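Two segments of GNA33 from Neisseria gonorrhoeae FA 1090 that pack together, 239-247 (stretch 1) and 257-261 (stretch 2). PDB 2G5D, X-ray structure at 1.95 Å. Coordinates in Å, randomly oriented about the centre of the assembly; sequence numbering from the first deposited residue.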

# COMPACT_ATOMS: atom_id res chain seq x y z
N PHE A 239 -9.91 -5.29 -9.42
CA PHE A 239 -9.00 -4.17 -9.15
C PHE A 239 -8.91 -3.71 -7.69
O PHE A 239 -7.88 -3.18 -7.28
N MET A 240 -9.96 -3.93 -6.90
CA MET A 240 -9.87 -3.78 -5.44
C MET A 240 -8.81 -4.72 -4.87
O MET A 240 -8.07 -4.33 -3.96
N HIS A 241 -8.75 -5.94 -5.41
CA HIS A 241 -7.70 -6.89 -5.03
C HIS A 241 -6.32 -6.31 -5.33
O HIS A 241 -5.42 -6.39 -4.50
N ILE A 242 -6.17 -5.68 -6.50
CA ILE A 242 -4.91 -5.06 -6.91
C ILE A 242 -4.45 -3.92 -5.99
O ILE A 242 -3.25 -3.76 -5.75
N GLN A 243 -5.39 -3.13 -5.46
CA GLN A 243 -5.03 -2.08 -4.48
C GLN A 243 -4.93 -2.62 -3.05
O GLN A 243 -4.24 -2.04 -2.21
N GLY A 244 -5.62 -3.72 -2.77
CA GLY A 244 -5.49 -4.40 -1.48
C GLY A 244 -6.52 -3.99 -0.45
O GLY A 244 -6.65 -4.62 0.62
N SER A 245 -7.26 -2.93 -0.76
CA SER A 245 -8.35 -2.48 0.09
C SER A 245 -9.38 -1.72 -0.73
O SER A 245 -9.14 -1.32 -1.87
N GLY A 246 -10.55 -1.52 -0.14
CA GLY A 246 -11.56 -0.77 -0.83
C GLY A 246 -12.75 -0.51 0.05
O GLY A 246 -12.73 -0.76 1.25
N ARG A 247 -13.80 -0.01 -0.58
CA ARG A 247 -14.98 0.44 0.12
C ARG A 247 -16.16 0.13 -0.79
O ARG A 247 -16.19 0.56 -1.94
N ARG A 257 -16.53 -0.77 4.67
CA ARG A 257 -15.08 -0.62 4.56
C ARG A 257 -14.40 -1.99 4.61
O ARG A 257 -14.63 -2.78 5.53
N ILE A 258 -13.58 -2.25 3.60
CA ILE A 258 -12.96 -3.55 3.39
C ILE A 258 -11.43 -3.37 3.35
O ILE A 258 -10.90 -2.59 2.55
N GLY A 259 -10.73 -4.08 4.22
CA GLY A 259 -9.27 -3.98 4.32
C GLY A 259 -8.59 -5.30 4.03
O GLY A 259 -9.20 -6.35 4.16
N TYR A 260 -7.32 -5.23 3.62
CA TYR A 260 -6.48 -6.40 3.45
C TYR A 260 -6.35 -7.23 4.74
O TYR A 260 -6.06 -6.70 5.80
N ALA A 261 -6.54 -8.55 4.63
CA ALA A 261 -6.31 -9.45 5.76
C ALA A 261 -5.16 -10.42 5.44
O ALA A 261 -4.20 -10.52 6.22

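Packing of strand 257-261 against the end of a helix and the strand that follows it in GNA33. The strand residues pair antiparallel, with Gly-246 opposite Ile-258 and Arg-247 opposite Arg-257; the stretches together bury 354 Å². Arg-257 (chi1 m, chi2 t, chi3 p) shares a face of the sheet with Arg-247, whose chi1 of -139° lies between wells and is followed by t and m. Both arginine ends draw nearer the other stretch, bringing Arg-257 NE to 3.9 Å from Arg-247 NE, over one face of the Arg-247 guanidinium. These are like charges without a hydrogen bond between them; Arg-257 NE is buried with no partner, whereas Arg-257 NH2 and both terminal nitrogens of Arg-247 are hydrogen-bonded elsewhere in the structure. Ile-258 (m, m) is on the other face, where its CG2 meets CE of Met-240 at 3.9 Å. Met-240 reaches it from the helix with chi1 and chi2 both t and chi3 p, its CA-to-CB bond pointing toward stretch 2. The backbone of Ile-258 supplies the polar link: its N donates to Gly-246 O and its O accepts from Gly-246 N, both at 2.9 Å. Gly-246 leaves room for the methionine, since a CB there would lie 2.6 Å from Met-240 CG. Ile-258 O also lies 3.5 Å from CB of Ser-245, a p rotamer set sideways. Gly-259 CA lies close, 4.6 Å from Ser-245 CA and 4.2 Å from Ser-245 CB; a CB would point away. Tyr-260 (chi1 t, chi2 87°) starts sideways and its end leads away, yet its CB and N both lie 3.1 Å from Gly-244 O; the N-H angle is too poor for a hydrogen bond. Gly-244 has positive phi just after the helix, a conformation that itself calls for glycine. Ala-261 points away and makes no contact.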

# COMPACT_ATOMS: atom_id res chain seq x y z
CB PHE A 239 -9.30 -3.00 -10.10
CG PHE A 239 -8.63 -3.15 -11.44
CD1 PHE A 239 -9.23 -3.90 -12.46
CD2 PHE A 239 -7.39 -2.55 -11.68
CE1 PHE A 239 -8.61 -4.05 -13.69
CE2 PHE A 239 -6.76 -2.71 -12.91
CZ PHE A 239 -7.37 -3.45 -13.92
CB MET A 240 -11.21 -4.06 -4.75
CG MET A 240 -11.25 -3.65 -3.27
SD MET A 240 -12.88 -3.90 -2.51
CE MET A 240 -12.80 -5.61 -2.00
CB HIS A 241 -7.86 -8.22 -5.77
CG HIS A 241 -8.85 -9.16 -5.15
ND1 HIS A 241 -10.19 -8.86 -5.01
CD2 HIS A 241 -8.70 -10.43 -4.69
CE1 HIS A 241 -10.81 -9.89 -4.46
NE2 HIS A 241 -9.93 -10.85 -4.26
CB ILE A 242 -4.92 -4.60 -8.42
CG1 ILE A 242 -5.20 -5.80 -9.33
CG2 ILE A 242 -3.58 -3.97 -8.82
CD1 ILE A 242 -5.54 -5.42 -10.75
CB GLN A 243 -5.99 -0.88 -4.53
CG GLN A 243 -6.03 -0.13 -5.88
CD GLN A 243 -4.88 0.85 -6.13
OE1 GLN A 243 -4.01 1.08 -5.27
NE2 GLN A 243 -4.88 1.45 -7.31
CB SER A 245 -7.83 -1.60 1.23
OG SER A 245 -7.17 -0.47 0.69
CB ARG A 247 -14.84 1.95 0.33
CG ARG A 247 -15.28 2.45 1.66
CD ARG A 247 -15.05 3.95 1.74
NE ARG A 247 -13.67 4.27 2.07
CZ ARG A 247 -13.29 5.39 2.67
NH1 ARG A 247 -14.19 6.31 3.00
NH2 ARG A 247 -12.01 5.60 2.93
CB ARG A 257 -14.56 0.31 5.65
CG ARG A 257 -15.31 1.65 5.74
CD ARG A 257 -14.47 2.75 6.40
NE ARG A 257 -13.19 2.93 5.71
CZ ARG A 257 -11.99 2.70 6.24
NH1 ARG A 257 -11.87 2.30 7.51
NH2 ARG A 257 -10.90 2.88 5.51
CB ILE A 258 -13.52 -4.23 2.08
CG1 ILE A 258 -15.04 -4.37 2.13
CG2 ILE A 258 -12.92 -5.58 1.86
CD1 ILE A 258 -15.57 -5.15 3.34
CB TYR A 260 -5.08 -5.96 2.99
CG TYR A 260 -4.10 -7.09 2.81
CD1 TYR A 260 -4.01 -7.78 1.61
CD2 TYR A 260 -3.26 -7.47 3.86
CE1 TYR A 260 -3.11 -8.82 1.45
CE2 TYR A 260 -2.37 -8.51 3.71
CZ TYR A 260 -2.29 -9.18 2.51
OH TYR A 260 -1.39 -10.20 2.37
CB ALA A 261 -7.58 -10.22 6.13